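Local structure of 3-methylornithine synthase (Methanosarcina barkeri, 3T7V) at residues A[12-18]-A[46-50]; A[67-73]-A[115-121]. The protein catalyses the radical-based isomerization of L-lysine to (3R)-3-methyl-D-ornithine, a step of pyrrolysine biosynthesis, using a [4Fe-4S] cluster and S-adenosylmethionine. All blocks are in the same frame, centred on the assembly; numbering follows the deposited sequence.

Interaction 1 (A[12-18]-A[46-50])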
loop_
_atom_site.group_PDB
_atom_site.type_symbol
_atom_site.label_atom_id
_atom_site.label_comp_id
_atom_site.label_asym_id
_atom_site.label_seq_id
_atom_site.Cartn_x
_atom_site.Cartn_y
_atom_site.Cartn_z
ATOM N N SER A 12 -19.099 20.848 6.583
ATOM C CA SER A 12 -20.299 20.070 6.213
ATOM C C SER A 12 -19.999 18.852 5.296
ATOM O O SER A 12 -20.757 17.867 5.309
ATOM C CB SER A 12 -21.305 20.986 5.538
ATOM O OG SER A 12 -20.806 21.411 4.279
ATOM N N LEU A 13 -18.937 18.927 4.478
ATOM C CA LEU A 13 -18.639 17.846 3.530
ATOM C C LEU A 13 -18.381 16.530 4.263
ATOM O O LEU A 13 -18.928 15.526 3.869
ATOM C CB LEU A 13 -17.450 18.142 2.580
ATOM C CG LEU A 13 -17.015 16.986 1.654
ATOM C CD1 LEU A 13 -18.168 16.439 0.798
ATOM C CD2 LEU A 13 -15.825 17.376 0.753
ATOM N N GLY A 14 -17.622 16.564 5.357
ATOM C CA GLY A 14 -17.409 15.318 6.152
ATOM C C GLY A 14 -18.708 14.734 6.703
ATOM O O GLY A 14 -18.972 13.531 6.626
ATOM N N ASP A 15 -19.558 15.614 7.215
ATOM C CA ASP A 15 -20.910 15.233 7.721
ATOM C C ASP A 15 -21.787 14.570 6.660
ATOM O O ASP A 15 -22.479 13.587 6.928
ATOM C CB ASP A 15 -21.663 16.461 8.230
ATOM C CG ASP A 15 -20.914 17.201 9.354
ATOM O OD1 ASP A 15 -20.105 16.570 10.084
ATOM O OD2 ASP A 15 -21.154 18.423 9.517
ATOM N N LYS A 16 -21.792 15.209 5.467
ATOM C CA LYS A 16 -22.536 14.688 4.351
ATOM C C LYS A 16 -22.051 13.241 4.040
ATOM O O LYS A 16 -22.837 12.314 3.892
ATOM C CB LYS A 16 -22.400 15.645 3.101
ATOM C CG LYS A 16 -23.019 17.056 3.254
ATOM C CD LYS A 16 -22.547 18.027 2.162
ATOM C CE LYS A 16 -23.018 17.630 0.754
ATOM N NZ LYS A 16 -22.725 18.682 -0.279
ATOM N N VAL A 17 -20.742 13.041 3.966
ATOM C CA VAL A 17 -20.223 11.707 3.699
ATOM C C VAL A 17 -20.557 10.666 4.762
ATOM O O VAL A 17 -20.907 9.508 4.454
ATOM C CB VAL A 17 -18.693 11.810 3.445
ATOM C CG1 VAL A 17 -18.035 10.445 3.413
ATOM C CG2 VAL A 17 -18.518 12.553 2.123
ATOM N N ILE A 18 -20.448 11.081 6.014
ATOM C CA ILE A 18 -20.819 10.224 7.152
ATOM C C ILE A 18 -22.265 9.739 6.988
ATOM O O ILE A 18 -22.564 8.559 7.223
ATOM C CB ILE A 18 -20.548 10.926 8.528
ATOM C CG1 ILE A 18 -19.032 11.007 8.746
ATOM C CG2 ILE A 18 -21.233 10.192 9.703
ATOM C CD1 ILE A 18 -18.659 12.066 9.778
ATOM N N ALA A 46 -12.081 17.706 6.428
ATOM C CA ALA A 46 -13.249 16.890 6.138
ATOM C C ALA A 46 -12.921 15.390 6.215
ATOM O O ALA A 46 -13.689 14.560 6.735
ATOM C CB ALA A 46 -13.843 17.259 4.743
ATOM N N ALA A 47 -11.811 15.034 5.569
ATOM C CA ALA A 47 -11.418 13.611 5.620
ATOM C C ALA A 47 -11.094 13.163 7.056
ATOM O O ALA A 47 -11.413 12.024 7.413
ATOM C CB ALA A 47 -10.211 13.411 4.698
ATOM N N ARG A 48 -10.461 13.990 7.874
ATOM C CA ARG A 48 -10.242 13.556 9.262
ATOM C C ARG A 48 -11.588 13.398 10.010
ATOM O O ARG A 48 -11.711 12.500 10.838
ATOM C CB ARG A 48 -9.374 14.574 9.987
ATOM C CG ARG A 48 -7.929 14.650 9.543
ATOM C CD ARG A 48 -7.048 15.414 10.547
ATOM N NE ARG A 48 -7.494 16.828 10.727
ATOM C CZ ARG A 48 -7.077 17.847 10.002
ATOM N NH1 ARG A 48 -6.246 17.664 8.964
ATOM N NH2 ARG A 48 -7.547 19.072 10.298
ATOM N N LYS A 49 -12.593 14.247 9.742
ATOM C CA LYS A 49 -13.880 14.046 10.390
ATOM C C LYS A 49 -14.474 12.672 10.094
ATOM O O LYS A 49 -14.986 11.956 10.953
ATOM C CB LYS A 49 -14.868 15.125 9.920
ATOM C CG LYS A 49 -16.182 15.138 10.730
ATOM C CD LYS A 49 -17.199 16.181 10.259
ATOM C CE LYS A 49 -16.743 17.594 10.567
ATOM N NZ LYS A 49 -17.597 18.608 9.859
ATOM N N VAL A 50 -14.363 12.263 8.827
ATOM C CA VAL A 50 -14.916 10.980 8.383
ATOM C C VAL A 50 -14.098 9.869 9.029
ATOM O O VAL A 50 -14.667 8.946 9.617
ATOM C CB VAL A 50 -14.862 10.865 6.804
ATOM C CG1 VAL A 50 -15.380 9.504 6.374
ATOM C CG2 VAL A 50 -15.762 11.952 6.229
HETATM O O HOH W 1 -16.309 18.551 7.088
#
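Leu13, in the first turn of the short helix 13-18, begins the contact, its CB lying 4.3 Å from CB of Ala46. At Gly14 the two backbones come closest: its CA is 4.4 Å from CA of Ala46 and 3.8 Å from Ala46 O, and any side chain here would press on Ala46 O and on CB of Lys49. A water accepts from Gly14 N (2.9 Å) and from Lys49 NZ (3.1 Å), bridging the first helical turn to the lysine. Asp15 starts out away from helix 37-55, yet its carboxylate swings back, and OD1 makes a salt bridge of 3.2 Å with Lys49 NZ, weak as a hydrogen bond. One turn beyond Gly14, Val17 and Ile18 continue the apolar contact. CG1 of Val17 lies 3.9 Å from CG2 of Val50, while Ile18 spans Lys49 and Val50, its CD1 3.9 Å from Lys49 O and its CG1 4.2 Å from Val50 CG2. Leu267 of helix 258-268 touches both Leu13 and Val50. With the axes of segments 13-18 and 46-50 approaching to 8.2 Å and crossing at -36°, this is close helix-helix packing through small residues, joining the N-terminal helix to the outer helical layer of the TIM-barrel fold.

Interaction 2 (A[67-73]-A[115-121]). With SF4 (iron/sulfur cluster), chain B; SAM (S-adenosylmethionine), chain C.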
loop_
_atom_site.group_PDB
_atom_site.type_symbol
_atom_site.label_atom_id
_atom_site.label_comp_id
_atom_site.label_asym_id
_atom_site.label_seq_id
_atom_site.Cartn_x
_atom_site.Cartn_y
_atom_site.Cartn_z
ATOM N N PHE A 67 10.928 -9.874 1.053
ATOM C CA PHE A 67 11.737 -11.086 1.294
ATOM C C PHE A 67 12.539 -11.573 0.077
ATOM O O PHE A 67 13.409 -12.388 0.212
ATOM C CB PHE A 67 10.881 -12.255 1.852
ATOM C CG PHE A 67 9.797 -12.748 0.954
ATOM C CD1 PHE A 67 8.543 -12.216 1.069
ATOM C CD2 PHE A 67 10.024 -13.728 -0.010
ATOM C CE1 PHE A 67 7.523 -12.623 0.238
ATOM C CE2 PHE A 67 9.035 -14.158 -0.890
ATOM C CZ PHE A 67 7.731 -13.596 -0.750
ATOM N N SER A 68 12.238 -10.976 -1.084
ATOM C CA SER A 68 13.040 -11.224 -2.280
ATOM C C SER A 68 12.908 -10.062 -3.222
ATOM O O SER A 68 11.774 -9.652 -3.546
ATOM C CB SER A 68 12.609 -12.498 -3.007
ATOM O OG SER A 68 13.427 -12.577 -4.206
ATOM N N THR A 69 14.060 -9.509 -3.653
ATOM C CA THR A 69 14.037 -8.366 -4.562
ATOM C C THR A 69 14.361 -8.758 -5.969
ATOM O O THR A 69 14.664 -7.909 -6.791
ATOM C CB THR A 69 14.903 -7.217 -4.096
ATOM O OG1 THR A 69 16.241 -7.716 -4.027
ATOM C CG2 THR A 69 14.476 -6.721 -2.667
ATOM N N TYR A 70 14.245 -10.048 -6.278
ATOM C CA TYR A 70 14.287 -10.488 -7.662
ATOM C C TYR A 70 12.947 -10.349 -8.349
ATOM O O TYR A 70 11.933 -10.700 -7.791
ATOM C CB TYR A 70 14.711 -11.971 -7.720
ATOM C CG TYR A 70 16.163 -12.147 -7.381
ATOM C CD1 TYR A 70 16.563 -12.275 -6.046
ATOM C CD2 TYR A 70 17.110 -12.158 -8.375
ATOM C CE1 TYR A 70 17.901 -12.390 -5.725
ATOM C CE2 TYR A 70 18.481 -12.290 -8.015
ATOM C CZ TYR A 70 18.814 -12.409 -6.680
ATOM O OH TYR A 70 20.169 -12.540 -6.373
ATOM N N CYS A 71 12.968 -9.873 -9.588
ATOM C CA CYS A 71 11.722 -9.736 -10.372
ATOM C C CYS A 71 11.966 -10.055 -11.825
ATOM O O CYS A 71 12.951 -9.577 -12.393
ATOM C CB CYS A 71 11.181 -8.362 -10.229
ATOM S SG CYS A 71 9.452 -8.325 -10.880
ATOM N N LYS A 72 11.024 -10.768 -12.424
ATOM C CA LYS A 72 11.093 -11.068 -13.853
ATOM C C LYS A 72 10.353 -10.023 -14.736
ATOM O O LYS A 72 10.404 -10.096 -15.957
ATOM C CB LYS A 72 10.584 -12.511 -14.097
ATOM C CG LYS A 72 9.094 -12.719 -13.830
ATOM C CD LYS A 72 8.896 -14.293 -13.631
ATOM C CE LYS A 72 7.410 -14.580 -13.370
ATOM N NZ LYS A 72 6.693 -14.454 -14.639
ATOM N N ASN A 73 9.607 -9.136 -14.112
ATOM C CA ASN A 73 8.781 -8.142 -14.864
ATOM C C ASN A 73 9.598 -6.866 -15.154
ATOM O O ASN A 73 10.717 -6.672 -14.622
ATOM C CB ASN A 73 7.522 -7.759 -14.063
ATOM C CG ASN A 73 6.398 -8.754 -14.182
ATOM O OD1 ASN A 73 5.369 -8.611 -13.407
ATOM N ND2 ASN A 73 6.469 -9.637 -15.148
ATOM N N MET A 115 7.349 -9.616 -2.484
ATOM C CA MET A 115 8.474 -9.956 -3.338
ATOM C C MET A 115 8.252 -9.332 -4.693
ATOM O O MET A 115 7.143 -9.021 -5.120
ATOM C CB MET A 115 8.713 -11.493 -3.490
ATOM C CG MET A 115 7.426 -12.208 -3.970
ATOM S SD MET A 115 7.891 -13.922 -4.383
ATOM C CE MET A 115 6.274 -14.588 -4.707
ATOM N N GLY A 116 9.370 -9.194 -5.417
ATOM C CA GLY A 116 9.246 -9.110 -6.898
ATOM C C GLY A 116 8.701 -10.430 -7.434
ATOM O O GLY A 116 8.544 -11.395 -6.633
ATOM N N GLU A 117 8.380 -10.511 -8.708
ATOM C CA GLU A 117 7.961 -11.785 -9.279
ATOM C C GLU A 117 9.250 -12.587 -9.461
ATOM O O GLU A 117 9.818 -12.653 -10.534
ATOM C CB GLU A 117 7.211 -11.580 -10.590
ATOM C CG GLU A 117 5.882 -10.828 -10.370
ATOM C CD GLU A 117 4.840 -11.170 -11.431
ATOM O OE1 GLU A 117 5.060 -12.023 -12.294
ATOM O OE2 GLU A 117 3.748 -10.512 -11.297
ATOM N N ASP A 118 9.643 -13.263 -8.356
ATOM C CA ASP A 118 10.993 -13.910 -8.336
ATOM C C ASP A 118 10.851 -15.265 -9.031
ATOM O O ASP A 118 10.106 -16.123 -8.529
ATOM C CB ASP A 118 11.364 -14.049 -6.853
ATOM C CG ASP A 118 12.671 -14.785 -6.647
ATOM O OD1 ASP A 118 13.255 -15.257 -7.591
ATOM O OD2 ASP A 118 13.018 -14.854 -5.447
ATOM N N PRO A 119 11.679 -15.490 -10.049
ATOM C CA PRO A 119 11.640 -16.792 -10.717
ATOM C C PRO A 119 11.800 -17.987 -9.809
ATOM O O PRO A 119 11.270 -19.037 -10.073
ATOM C CB PRO A 119 12.856 -16.706 -11.685
ATOM C CG PRO A 119 13.026 -15.236 -11.933
ATOM C CD PRO A 119 12.614 -14.523 -10.675
ATOM N N TYR A 120 12.578 -17.867 -8.714
ATOM C CA TYR A 120 12.723 -18.953 -7.751
ATOM C C TYR A 120 11.371 -19.394 -7.162
ATOM O O TYR A 120 11.065 -20.590 -7.055
ATOM C CB TYR A 120 13.685 -18.504 -6.663
ATOM C CG TYR A 120 13.815 -19.541 -5.546
ATOM C CD1 TYR A 120 14.622 -20.671 -5.699
ATOM C CD2 TYR A 120 13.120 -19.380 -4.341
ATOM C CE1 TYR A 120 14.720 -21.660 -4.705
ATOM C CE2 TYR A 120 13.186 -20.321 -3.319
ATOM C CZ TYR A 120 14.065 -21.440 -3.521
ATOM O OH TYR A 120 14.116 -22.358 -2.506
ATOM N N TYR A 121 10.555 -18.407 -6.748
ATOM C CA TYR A 121 9.250 -18.734 -6.177
ATOM C C TYR A 121 8.231 -19.053 -7.260
ATOM O O TYR A 121 7.332 -19.869 -6.999
ATOM C CB TYR A 121 8.751 -17.582 -5.274
ATOM C CG TYR A 121 9.540 -17.488 -3.996
ATOM C CD1 TYR A 121 9.277 -18.365 -2.943
ATOM C CD2 TYR A 121 10.570 -16.512 -3.796
ATOM C CE1 TYR A 121 9.971 -18.314 -1.764
ATOM C CE2 TYR A 121 11.314 -16.478 -2.633
ATOM C CZ TYR A 121 10.995 -17.346 -1.602
ATOM O OH TYR A 121 11.665 -17.321 -0.373
HETATM FE FE1 SF4 B . 6.408 -5.499 -8.705
HETATM FE FE2 SF4 B . 8.518 -6.307 -10.341
HETATM FE FE3 SF4 B . 8.577 -3.813 -9.393
HETATM FE FE4 SF4 B . 6.831 -4.447 -11.274
HETATM S S1 SF4 B . 9.079 -4.502 -11.523
HETATM S S2 SF4 B . 6.389 -3.276 -9.379
HETATM S S3 SF4 B . 6.262 -6.564 -10.788
HETATM S S4 SF4 B . 8.732 -5.670 -8.161
HETATM N N SAM C . 6.021 -7.232 -7.433
HETATM C CA SAM C . 4.737 -7.192 -6.911
HETATM C C SAM C . 3.812 -6.277 -7.606
HETATM O O SAM C . 4.232 -5.546 -8.526
HETATM O OXT SAM C . 2.571 -6.367 -7.302
HETATM C CB SAM C . 4.664 -6.497 -5.743
HETATM C CG SAM C . 5.410 -5.244 -5.518
HETATM S SD SAM C . 4.319 -3.862 -4.973
HETATM C CE SAM C . 4.948 -3.557 -3.344
HETATM C "C5'" SAM C . 5.026 -2.496 -5.870
HETATM C "C4'" SAM C . 4.150 -1.504 -6.067
HETATM O "O4'" SAM C . 5.140 -0.569 -5.299
HETATM C "C3'" SAM C . 3.838 -1.187 -7.318
HETATM O "O3'" SAM C . 2.511 -1.717 -7.192
HETATM C "C2'" SAM C . 3.760 0.309 -6.985
HETATM O "O2'" SAM C . 2.409 0.771 -6.656
HETATM C "C1'" SAM C . 4.755 0.685 -5.873
HETATM N N9 SAM C . 6.022 1.229 -6.486
HETATM C C8 SAM C . 6.997 0.596 -7.206
HETATM N N7 SAM C . 7.902 1.485 -7.589
HETATM C C5 SAM C . 7.515 2.712 -7.099
HETATM C C6 SAM C . 8.035 4.006 -7.253
HETATM N N6 SAM C . 9.140 4.261 -7.955
HETATM N N1 SAM C . 7.434 5.016 -6.606
HETATM C C2 SAM C . 6.291 4.821 -5.883
HETATM N N3 SAM C . 5.697 3.605 -5.810
HETATM C C4 SAM C . 6.341 2.554 -6.409
HETATM O O HOH W 2 13.195 -15.252 0.340
HETATM O O HOH W 3 5.763 -12.237 -14.930
#
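This contact forms one wall of the radical SAM active site, where the loop carrying the first cluster cysteine leaves its strand beside the loop that follows the next strand. Cys71 SG binds FE2 of the cluster at 2.3 Å and also accepts hydrogen bonds from Glu117 N and Asn73 N, both 3.3 Å, so the sulfur takes one backbone N-H from each segment. Lys72 N donates to Glu117 O (2.9 Å), and Gly116 N to Ser68 O (3.1 Å). Gly116 has its CA 3.2 Å from Tyr70 O and 3.9 Å from Cys71 CB; a CB would clash with both residues. That same CA lies 3.7 Å from cluster sulfur S4, and Met115 O is 3.1 Å from the amino N of SAM, which chelates FE1 through N and O. On the far side from the cluster, Ser68 OG donates to Asp118 OD2 (2.6 Å), which also forms a salt bridge with Arg90, while Asp118 OD1 caps helix 119-123 through Tyr120 N (2.9 Å). Met115 CB sits over the Phe67 ring, 4.0 Å from its centroid, and the ring's edge meets the face of Tyr121 in a T-shaped stack (centroids 5.3 Å apart, planes at 87°). Phe67 and Tyr121 both rest on Leu131 of helix 126-139, outside the parallel strands 58-68 and 110-115.

In the fold
The two contacts lie on opposite sides of the chain's centre, with their own centres 41 Å apart and nearest atoms about 30 Å apart, so they do not touch. The chain nevertheless runs almost directly from one to the other: helix 37-55, the longer partner in interaction 1, is followed by strand 58-68, whose C-terminal end opens into the cysteine loop of interaction 2. Interaction 1 lies far from the cluster and the substrate pocket, in the helical exterior. Interaction 2 reaches the cluster and SAM directly, and its Met115 side chain is about 10 Å from the bound 5-amino-D-isoleucine, at nearest approach, while the side chain of Glu117 is about 5 Å from that of Arg190, which binds SAM.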